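Local coordinates for malonyl CoA-acyl carrier protein transacylase (Clostridium perfringens, PDB 3PTW) that probably transfers the malonyl group from malonyl-CoA to acyl carrier protein, the step that supplies extender units for fatty acid synthesis, at residues 2-13 and 265-276; 40-48 and 61-69. All blocks are in the same frame, centred on the assembly; numbering follows the deposited sequence.

Contact 1 (2-13 and 265-276); sequences AKLGFLFAGQGA and SGVDTFIEIGPG
I273 and its neighbours F6 and F8 show how strands 4-8 and 269-273 pair. The strand axes run parallel within 27°, and N-H groups of each strand bond in turn to carbonyls of the other, from G5 N to T269 O through to A9 N on I273 O. The shortest of these bonds joins I273 N to L7 O, at 2.6 Å.

The I273 side chain can be followed outward. I273 CB lies 3.9 Å from F8 CD1. The I273 CG2 branch runs beside the same ring, 4.0 Å from F8 CE1. CG1 turns the other way, anti to the carbonyl carbon, and an extended chi2 (168°) carries I273 CD1 over one face of the F6 ring, 3.6 Å from its centroid and 14° off the normal, a CH-pi contact.

On the other side of the sheet, L7 CD2 reaches F270 CD1 at 4.0 Å, while V267 CG2 sits over the centre of the F270 ring. At the N-terminal end, K3 O accepts from both D268 N and T269 N, and K3 NZ forms a salt bridge with D268 OD2 at 3.4 Å.

Strand 4-8 lies between strands 86-89 and 269-273 in the mixed sheet of the acyl transferase fold. F8 touches a probable nucleophile elbow at G89, S91 and G93, as expected for the alpha/beta-hydrolase-like core of this family.

Contact 2 (40-48 and 61-69); sequences LGIDMEELC and FTQPAIITT
The closest pair of CA atoms across the two segments is C48 CA and A65 CA, 6.3 Å apart. The axes of helices 44-48 and 61-69 come no closer than 10.2 Å, with 103° between their N-to-C directions, so the short helix runs nearly perpendicular to the long one. Helix 61-69 is kinked at P64, whose N makes no bond to the preceding turn. At the start of the short helix, D43 caps it by accepting from E46 N.

Side chains fill the separation. M44 bends at both chi2 (-57°) and chi3 (-69°), and this folded chain brings M44 CE to 3.5 Å from P64 O, with the A65 backbone and T68 OG1 also close by. L47 CD2 sits at the edge of the F61 ring, near its plane and 4.2 Å from F61 CD1, and the same methyl lies 4.1 Å from A65 CB. C48 SG approaches that alanine as well, 3.9 Å from A65 CB. In the loop before the helix, I42 CD1 comes obliquely to the F61 ring. L40, ending the preceding helix 27-40, crosses P64 at about a right angle, with L40 CD2 3.8 Å from P64 CB.

No hydrogen bond spans the two segments. T68 OG1 donates to P64 O at 2.7 Å and also bonds S36 of helix 27-40, while T69 OG1 and T69 N reach A65 O from opposite faces of its plane. With these hydroxyls satisfied by their own helix and, for T68, by S36, the interface joins the two helices mainly through methyl, sulfur and ring contacts, some of them against backbone and hydroxyl oxygens, so its cohesion probably rests largely on shape fit and exclusion of water.

Both contacts are buried but lie at different distances from the centre of the chain: contact 1 is centred about 10 Å from it, contact 2 about 16 Å. Contact 1 pairs strands far apart in sequence through directional backbone bonds, whereas contact 2 packs helices close in sequence without any hydrogen bond between them. The area buried also differs, 924 Å² against 368 Å². No segment is shared, yet helix 59-79 connects them. Its L74 and L77 cover F6 and I273 of contact 1, and N70 bonds to A9 O. I66 packs against G10, and Q11 has a weak hydrogen bond to Q63, so the helix of contact 2 also meets the loop following strand 4-8.

Contact 1 (2-13 and 265-276)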
loop_
_atom_site.group_PDB
_atom_site.type_symbol
_atom_site.label_atom_id
_atom_site.label_comp_id
_atom_site.label_asym_id
_atom_site.label_seq_id
_atom_site.Cartn_x
_atom_site.Cartn_y
_atom_site.Cartn_z
ATOM N N ALA A 2 1.580 -19.123 10.060
ATOM C CA ALA A 2 2.109 -19.013 11.453
ATOM C C ALA A 2 2.727 -17.631 11.714
ATOM O O ALA A 2 2.765 -16.794 10.812
ATOM C CB ALA A 2 3.123 -20.153 11.745
ATOM N N LYS A 3 3.169 -17.410 12.957
ATOM C CA LYS A 3 3.889 -16.200 13.427
ATOM C C LYS A 3 3.760 -14.881 12.621
ATOM O O LYS A 3 2.706 -14.257 12.657
ATOM C CB LYS A 3 5.361 -16.522 13.741
ATOM C CG LYS A 3 5.596 -17.409 14.959
ATOM C CD LYS A 3 5.728 -16.594 16.253
ATOM C CE LYS A 3 4.420 -16.552 17.030
ATOM N NZ LYS A 3 4.021 -17.921 17.496
ATOM N N LEU A 4 4.813 -14.476 11.906
ATOM C CA LEU A 4 4.940 -13.089 11.412
ATOM C C LEU A 4 4.403 -12.804 10.015
ATOM O O LEU A 4 4.716 -13.521 9.064
ATOM C CB LEU A 4 6.398 -12.607 11.455
ATOM C CG LEU A 4 7.371 -13.009 12.571
ATOM C CD1 LEU A 4 8.681 -12.273 12.338
ATOM C CD2 LEU A 4 6.839 -12.738 13.978
ATOM N N GLY A 5 3.630 -11.723 9.900
ATOM C CA GLY A 5 3.190 -11.188 8.603
ATOM C C GLY A 5 3.728 -9.781 8.353
ATOM O O GLY A 5 3.690 -8.938 9.247
ATOM N N PHE A 6 4.239 -9.518 7.148
ATOM C CA PHE A 6 4.799 -8.190 6.815
ATOM C C PHE A 6 3.744 -7.314 6.129
ATOM O O PHE A 6 3.004 -7.784 5.259
ATOM C CB PHE A 6 6.012 -8.296 5.880
ATOM C CG PHE A 6 7.291 -8.770 6.542
ATOM C CD1 PHE A 6 7.449 -8.758 7.917
ATOM C CD2 PHE A 6 8.364 -9.178 5.757
ATOM C CE1 PHE A 6 8.651 -9.188 8.506
ATOM C CE2 PHE A 6 9.574 -9.602 6.336
ATOM C CZ PHE A 6 9.712 -9.604 7.703
ATOM N N LEU A 7 3.692 -6.047 6.516
ATOM C CA LEU A 7 2.804 -5.081 5.873
ATOM C C LEU A 7 3.682 -3.953 5.364
ATOM O O LEU A 7 4.506 -3.411 6.110
ATOM C CB LEU A 7 1.759 -4.529 6.857
ATOM C CG LEU A 7 0.850 -5.515 7.599
ATOM C CD1 LEU A 7 0.013 -4.787 8.626
ATOM C CD2 LEU A 7 -0.031 -6.337 6.665
ATOM N N PHE A 8 3.535 -3.616 4.095
ATOM C CA PHE A 8 4.390 -2.577 3.526
ATOM C C PHE A 8 3.626 -1.293 3.315
ATOM O O PHE A 8 2.541 -1.300 2.715
ATOM C CB PHE A 8 5.050 -3.063 2.239
ATOM C CG PHE A 8 5.941 -4.255 2.450
ATOM C CD1 PHE A 8 7.236 -4.087 2.966
ATOM C CD2 PHE A 8 5.479 -5.541 2.175
ATOM C CE1 PHE A 8 8.057 -5.175 3.189
ATOM C CE2 PHE A 8 6.296 -6.654 2.397
ATOM C CZ PHE A 8 7.595 -6.473 2.907
ATOM N N ALA A 9 4.209 -0.203 3.817
ATOM C CA ALA A 9 3.630 1.148 3.733
ATOM C C ALA A 9 3.369 1.597 2.312
ATOM O O ALA A 9 4.038 1.142 1.373
ATOM C CB ALA A 9 4.532 2.142 4.413
ATOM N N GLY A 10 2.421 2.516 2.155
ATOM C CA GLY A 10 2.021 2.984 0.834
ATOM C C GLY A 10 1.860 4.487 0.724
ATOM O O GLY A 10 2.345 5.255 1.579
ATOM N N GLN A 11 1.172 4.908 -0.336
ATOM C CA GLN A 11 1.039 6.331 -0.637
ATOM C C GLN A 11 0.293 7.014 0.510
ATOM O O GLN A 11 -0.669 6.463 1.040
ATOM C CB GLN A 11 0.351 6.533 -2.003
ATOM C CG GLN A 11 0.172 7.995 -2.423
ATOM C CD GLN A 11 0.017 8.183 -3.932
ATOM O OE1 GLN A 11 0.793 7.647 -4.729
ATOM N NE2 GLN A 11 -0.973 8.977 -4.325
ATOM N N GLY A 12 0.774 8.192 0.908
ATOM C CA GLY A 12 0.150 8.968 1.979
ATOM C C GLY A 12 0.937 8.977 3.273
ATOM O O GLY A 12 0.779 9.889 4.094
ATOM N N ALA A 13 1.784 7.967 3.460
ATOM C CA ALA A 13 2.663 7.893 4.636
ATOM C C ALA A 13 4.068 8.483 4.420
ATOM O O ALA A 13 4.888 8.496 5.344
ATOM C CB ALA A 13 2.761 6.447 5.126
ATOM N N SER A 265 -4.618 -17.563 7.994
ATOM C CA SER A 265 -3.422 -18.305 7.635
ATOM C C SER A 265 -2.448 -18.440 8.799
ATOM O O SER A 265 -1.380 -19.031 8.647
ATOM C CB SER A 265 -2.733 -17.628 6.451
ATOM O OG SER A 265 -3.657 -17.429 5.385
ATOM N N GLY A 266 -2.811 -17.884 9.956
ATOM C CA GLY A 266 -2.039 -18.089 11.174
ATOM C C GLY A 266 -1.078 -16.999 11.611
ATOM O O GLY A 266 -0.330 -17.209 12.562
ATOM N N VAL A 267 -1.074 -15.842 10.945
ATOM C CA VAL A 267 -0.243 -14.739 11.438
ATOM C C VAL A 267 -0.848 -14.198 12.732
ATOM O O VAL A 267 -2.047 -13.938 12.810
ATOM C CB VAL A 267 0.050 -13.603 10.379
ATOM C CG1 VAL A 267 -1.187 -13.154 9.716
ATOM C CG2 VAL A 267 0.701 -12.399 11.023
ATOM N N ASP A 268 -0.010 -14.069 13.748
ATOM C CA ASP A 268 -0.426 -13.505 15.017
ATOM C C ASP A 268 0.400 -12.258 15.343
ATOM O O ASP A 268 0.149 -11.587 16.345
ATOM C CB ASP A 268 -0.328 -14.559 16.135
ATOM C CG ASP A 268 1.091 -15.055 16.362
ATOM O OD1 ASP A 268 2.033 -14.561 15.706
ATOM O OD2 ASP A 268 1.270 -15.950 17.215
ATOM N N THR A 269 1.364 -11.949 14.475
ATOM C CA THR A 269 2.256 -10.808 14.667
ATOM C C THR A 269 2.459 -10.057 13.345
ATOM O O THR A 269 3.008 -10.594 12.392
ATOM C CB THR A 269 3.614 -11.247 15.266
ATOM O OG1 THR A 269 3.393 -12.196 16.319
ATOM C CG2 THR A 269 4.395 -10.055 15.818
ATOM N N PHE A 270 1.971 -8.822 13.295
ATOM C CA PHE A 270 2.090 -7.982 12.112
ATOM C C PHE A 270 3.183 -6.953 12.305
ATOM O O PHE A 270 3.240 -6.272 13.328
ATOM C CB PHE A 270 0.772 -7.284 11.807
ATOM C CG PHE A 270 -0.294 -8.207 11.322
ATOM C CD1 PHE A 270 -0.425 -8.486 9.965
ATOM C CD2 PHE A 270 -1.164 -8.814 12.217
ATOM C CE1 PHE A 270 -1.427 -9.343 9.505
ATOM C CE2 PHE A 270 -2.175 -9.679 11.763
ATOM C CZ PHE A 270 -2.302 -9.936 10.408
ATOM N N ILE A 271 4.064 -6.874 11.320
ATOM C CA ILE A 271 5.114 -5.870 11.307
ATOM C C ILE A 271 4.885 -4.979 10.095
ATOM O O ILE A 271 5.063 -5.429 8.958
ATOM C CB ILE A 271 6.522 -6.487 11.180
ATOM C CG1 ILE A 271 6.679 -7.723 12.081
ATOM C CG2 ILE A 271 7.597 -5.404 11.388
ATOM C CD1 ILE A 271 7.175 -7.461 13.481
ATOM N N GLU A 272 4.493 -3.728 10.349
ATOM C CA GLU A 272 4.400 -2.714 9.308
ATOM C C GLU A 272 5.805 -2.216 8.977
ATOM O O GLU A 272 6.548 -1.824 9.855
ATOM C CB GLU A 272 3.497 -1.562 9.755
ATOM C CG GLU A 272 3.425 -0.371 8.799
ATOM C CD GLU A 272 2.208 0.506 9.070
ATOM O OE1 GLU A 272 1.769 0.554 10.242
ATOM O OE2 GLU A 272 1.684 1.152 8.118
ATOM N N ILE A 273 6.163 -2.265 7.704
ATOM C CA ILE A 273 7.508 -1.915 7.267
ATOM C C ILE A 273 7.453 -0.753 6.294
ATOM O O ILE A 273 6.782 -0.825 5.260
ATOM C CB ILE A 273 8.216 -3.125 6.628
ATOM C CG1 ILE A 273 8.451 -4.212 7.691
ATOM C CG2 ILE A 273 9.528 -2.696 5.934
ATOM C CD1 ILE A 273 8.877 -5.561 7.119
ATOM N N GLY A 274 8.155 0.322 6.640
ATOM C CA GLY A 274 8.185 1.522 5.815
ATOM C C GLY A 274 7.684 2.715 6.600
ATOM O O GLY A 274 7.542 2.624 7.827
ATOM N N PRO A 275 7.405 3.839 5.910
ATOM C CA PRO A 275 7.035 5.026 6.677
ATOM C C PRO A 275 5.626 4.928 7.233
ATOM O O PRO A 275 4.724 4.405 6.567
ATOM C CB PRO A 275 7.136 6.167 5.656
ATOM C CG PRO A 275 6.947 5.521 4.334
ATOM C CD PRO A 275 7.479 4.113 4.461
ATOM N N GLY A 276 5.456 5.418 8.457
ATOM C CA GLY A 276 4.122 5.621 9.016
ATOM C C GLY A 276 3.538 4.423 9.731
ATOM O O GLY A 276 4.146 3.347 9.809
#

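Contact 2 (40-48 and 61-69)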
loop_
_atom_site.group_PDB
_atom_site.type_symbol
_atom_site.label_atom_id
_atom_site.label_comp_id
_atom_site.label_asym_id
_atom_site.label_seq_id
_atom_site.Cartn_x
_atom_site.Cartn_y
_atom_site.Cartn_z
ATOM N N LEU A 40 16.988 4.399 -11.485
ATOM C CA LEU A 40 16.083 5.490 -11.858
ATOM C C LEU A 40 16.794 6.650 -12.543
ATOM O O LEU A 40 16.164 7.438 -13.239
ATOM C CB LEU A 40 15.340 6.013 -10.621
ATOM C CG LEU A 40 13.903 5.578 -10.308
ATOM C CD1 LEU A 40 13.531 4.300 -11.008
ATOM C CD2 LEU A 40 13.672 5.443 -8.804
ATOM N N GLY A 41 18.101 6.761 -12.323
ATOM C CA GLY A 41 18.884 7.875 -12.862
ATOM C C GLY A 41 18.533 9.174 -12.164
ATOM O O GLY A 41 18.628 10.247 -12.751
ATOM N N ILE A 42 18.081 9.073 -10.915
ATOM C CA ILE A 42 17.791 10.257 -10.099
ATOM C C ILE A 42 18.377 10.068 -8.704
ATOM O O ILE A 42 18.579 8.939 -8.261
ATOM C CB ILE A 42 16.272 10.583 -10.003
ATOM C CG1 ILE A 42 15.540 10.287 -11.313
ATOM C CG2 ILE A 42 16.054 12.059 -9.650
ATOM C CD1 ILE A 42 14.018 10.354 -11.185
ATOM N N ASP A 43 18.650 11.174 -8.021
ATOM C CA ASP A 43 19.197 11.132 -6.673
ATOM C C ASP A 43 18.096 10.816 -5.649
ATOM O O ASP A 43 17.432 11.716 -5.121
ATOM C CB ASP A 43 19.925 12.443 -6.345
ATOM C CG ASP A 43 20.835 12.323 -5.131
ATOM O OD1 ASP A 43 20.543 11.518 -4.217
ATOM O OD2 ASP A 43 21.848 13.045 -5.085
ATOM N N MET A 44 17.921 9.523 -5.377
ATOM C CA MET A 44 16.871 9.050 -4.478
ATOM C C MET A 44 17.121 9.395 -3.018
ATOM O O MET A 44 16.178 9.571 -2.253
ATOM C CB MET A 44 16.653 7.544 -4.653
ATOM C CG MET A 44 16.071 7.201 -6.010
ATOM S SD MET A 44 14.511 8.079 -6.294
ATOM C CE MET A 44 13.463 7.232 -5.092
ATOM N N GLU A 45 18.393 9.484 -2.640
ATOM C CA GLU A 45 18.772 9.956 -1.312
ATOM C C GLU A 45 18.231 11.357 -1.085
ATOM O O GLU A 45 17.470 11.589 -0.148
ATOM C CB GLU A 45 20.291 9.949 -1.152
ATOM C CG GLU A 45 20.874 8.558 -1.028
ATOM C CD GLU A 45 22.376 8.551 -1.184
ATOM O OE1 GLU A 45 22.898 7.613 -1.822
ATOM O OE2 GLU A 45 23.039 9.484 -0.672
ATOM N N GLU A 46 18.598 12.274 -1.977
ATOM C CA GLU A 46 18.117 13.647 -1.924
ATOM C C GLU A 46 16.587 13.725 -1.951
ATOM O O GLU A 46 16.000 14.484 -1.184
ATOM C CB GLU A 46 18.733 14.459 -3.066
ATOM C CG GLU A 46 18.544 15.964 -2.967
ATOM C CD GLU A 46 19.279 16.614 -1.790
ATOM O OE1 GLU A 46 20.058 15.925 -1.076
ATOM O OE2 GLU A 46 19.064 17.832 -1.585
ATOM N N LEU A 47 15.946 12.938 -2.814
ATOM C CA LEU A 47 14.485 12.971 -2.921
ATOM C C LEU A 47 13.835 12.638 -1.581
ATOM O O LEU A 47 12.912 13.327 -1.146
ATOM C CB LEU A 47 13.966 12.011 -4.015
ATOM C CG LEU A 47 12.446 11.792 -4.155
ATOM C CD1 LEU A 47 11.657 13.106 -4.392
ATOM C CD2 LEU A 47 12.108 10.777 -5.246
ATOM N N CYS A 48 14.329 11.583 -0.935
ATOM C CA CYS A 48 13.730 11.080 0.296
ATOM C C CYS A 48 14.139 11.861 1.533
ATOM O O CYS A 48 13.322 12.058 2.436
ATOM C CB CYS A 48 14.082 9.609 0.495
ATOM S SG CYS A 48 13.174 8.549 -0.624
ATOM N N PHE A 61 6.543 10.400 -8.227
ATOM C CA PHE A 61 7.751 10.346 -7.418
ATOM C C PHE A 61 7.564 9.704 -6.038
ATOM O O PHE A 61 8.472 9.036 -5.549
ATOM C CB PHE A 61 8.379 11.736 -7.320
ATOM C CG PHE A 61 9.002 12.188 -8.603
ATOM C CD1 PHE A 61 10.348 11.933 -8.857
ATOM C CD2 PHE A 61 8.241 12.832 -9.583
ATOM C CE1 PHE A 61 10.933 12.324 -10.055
ATOM C CE2 PHE A 61 8.825 13.236 -10.800
ATOM C CZ PHE A 61 10.161 12.985 -11.031
ATOM N N THR A 62 6.396 9.907 -5.430
ATOM C CA THR A 62 6.025 9.266 -4.171
ATOM C C THR A 62 6.207 7.750 -4.210
ATOM O O THR A 62 6.716 7.151 -3.247
ATOM C CB THR A 62 4.533 9.552 -3.810
ATOM O OG1 THR A 62 4.250 10.942 -3.966
ATOM C CG2 THR A 62 4.221 9.135 -2.377
ATOM N N GLN A 63 5.785 7.136 -5.321
ATOM C CA GLN A 63 5.726 5.683 -5.403
ATOM C C GLN A 63 7.134 5.032 -5.357
ATOM O O GLN A 63 7.378 4.202 -4.479
ATOM C CB GLN A 63 4.828 5.204 -6.569
ATOM C CG GLN A 63 3.346 5.657 -6.443
ATOM C CD GLN A 63 2.341 4.877 -7.320
ATOM O OE1 GLN A 63 2.675 3.899 -7.987
ATOM N NE2 GLN A 63 1.106 5.334 -7.318
ATOM N N PRO A 64 8.077 5.438 -6.241
ATOM C CA PRO A 64 9.428 4.864 -6.107
ATOM C C PRO A 64 10.173 5.345 -4.871
ATOM O O PRO A 64 11.139 4.701 -4.442
ATOM C CB PRO A 64 10.151 5.351 -7.361
ATOM C CG PRO A 64 9.404 6.619 -7.770
ATOM C CD PRO A 64 7.965 6.296 -7.436
ATOM N N ALA A 65 9.762 6.478 -4.318
ATOM C CA ALA A 65 10.345 6.942 -3.063
ATOM C C ALA A 65 10.006 5.978 -1.923
ATOM O O ALA A 65 10.897 5.513 -1.221
ATOM C CB ALA A 65 9.894 8.348 -2.750
ATOM N N ILE A 66 8.728 5.661 -1.768
ATOM C CA ILE A 66 8.264 4.724 -0.729
ATOM C C ILE A 66 8.793 3.304 -0.940
ATOM O O ILE A 66 9.263 2.658 0.003
ATOM C CB ILE A 66 6.719 4.743 -0.614
ATOM C CG1 ILE A 66 6.278 6.088 -0.036
ATOM C CG2 ILE A 66 6.191 3.555 0.219
ATOM C CD1 ILE A 66 4.806 6.274 0.055
ATOM N N ILE A 67 8.753 2.840 -2.186
ATOM C CA ILE A 67 9.212 1.501 -2.527
ATOM C C ILE A 67 10.674 1.280 -2.118
ATOM O O ILE A 67 11.012 0.219 -1.582
ATOM C CB ILE A 67 8.992 1.199 -4.032
ATOM C CG1 ILE A 67 7.490 1.059 -4.335
ATOM C CG2 ILE A 67 9.773 -0.045 -4.468
ATOM C CD1 ILE A 67 6.761 -0.018 -3.540
ATOM N N THR A 68 11.509 2.293 -2.370
ATOM C CA THR A 68 12.923 2.285 -1.993
ATOM C C THR A 68 13.091 2.269 -0.484
ATOM O O THR A 68 13.923 1.539 0.047
ATOM C CB THR A 68 13.680 3.552 -2.538
ATOM O OG1 THR A 68 13.543 3.626 -3.963
ATOM C CG2 THR A 68 15.163 3.494 -2.173
ATOM N N THR A 69 12.320 3.111 0.187
ATOM C CA THR A 69 12.347 3.224 1.638
ATOM C C THR A 69 11.934 1.902 2.305
ATOM O O THR A 69 12.639 1.403 3.198
ATOM C CB THR A 69 11.501 4.434 2.081
ATOM O OG1 THR A 69 12.195 5.636 1.699
ATOM C CG2 THR A 69 11.257 4.442 3.595
#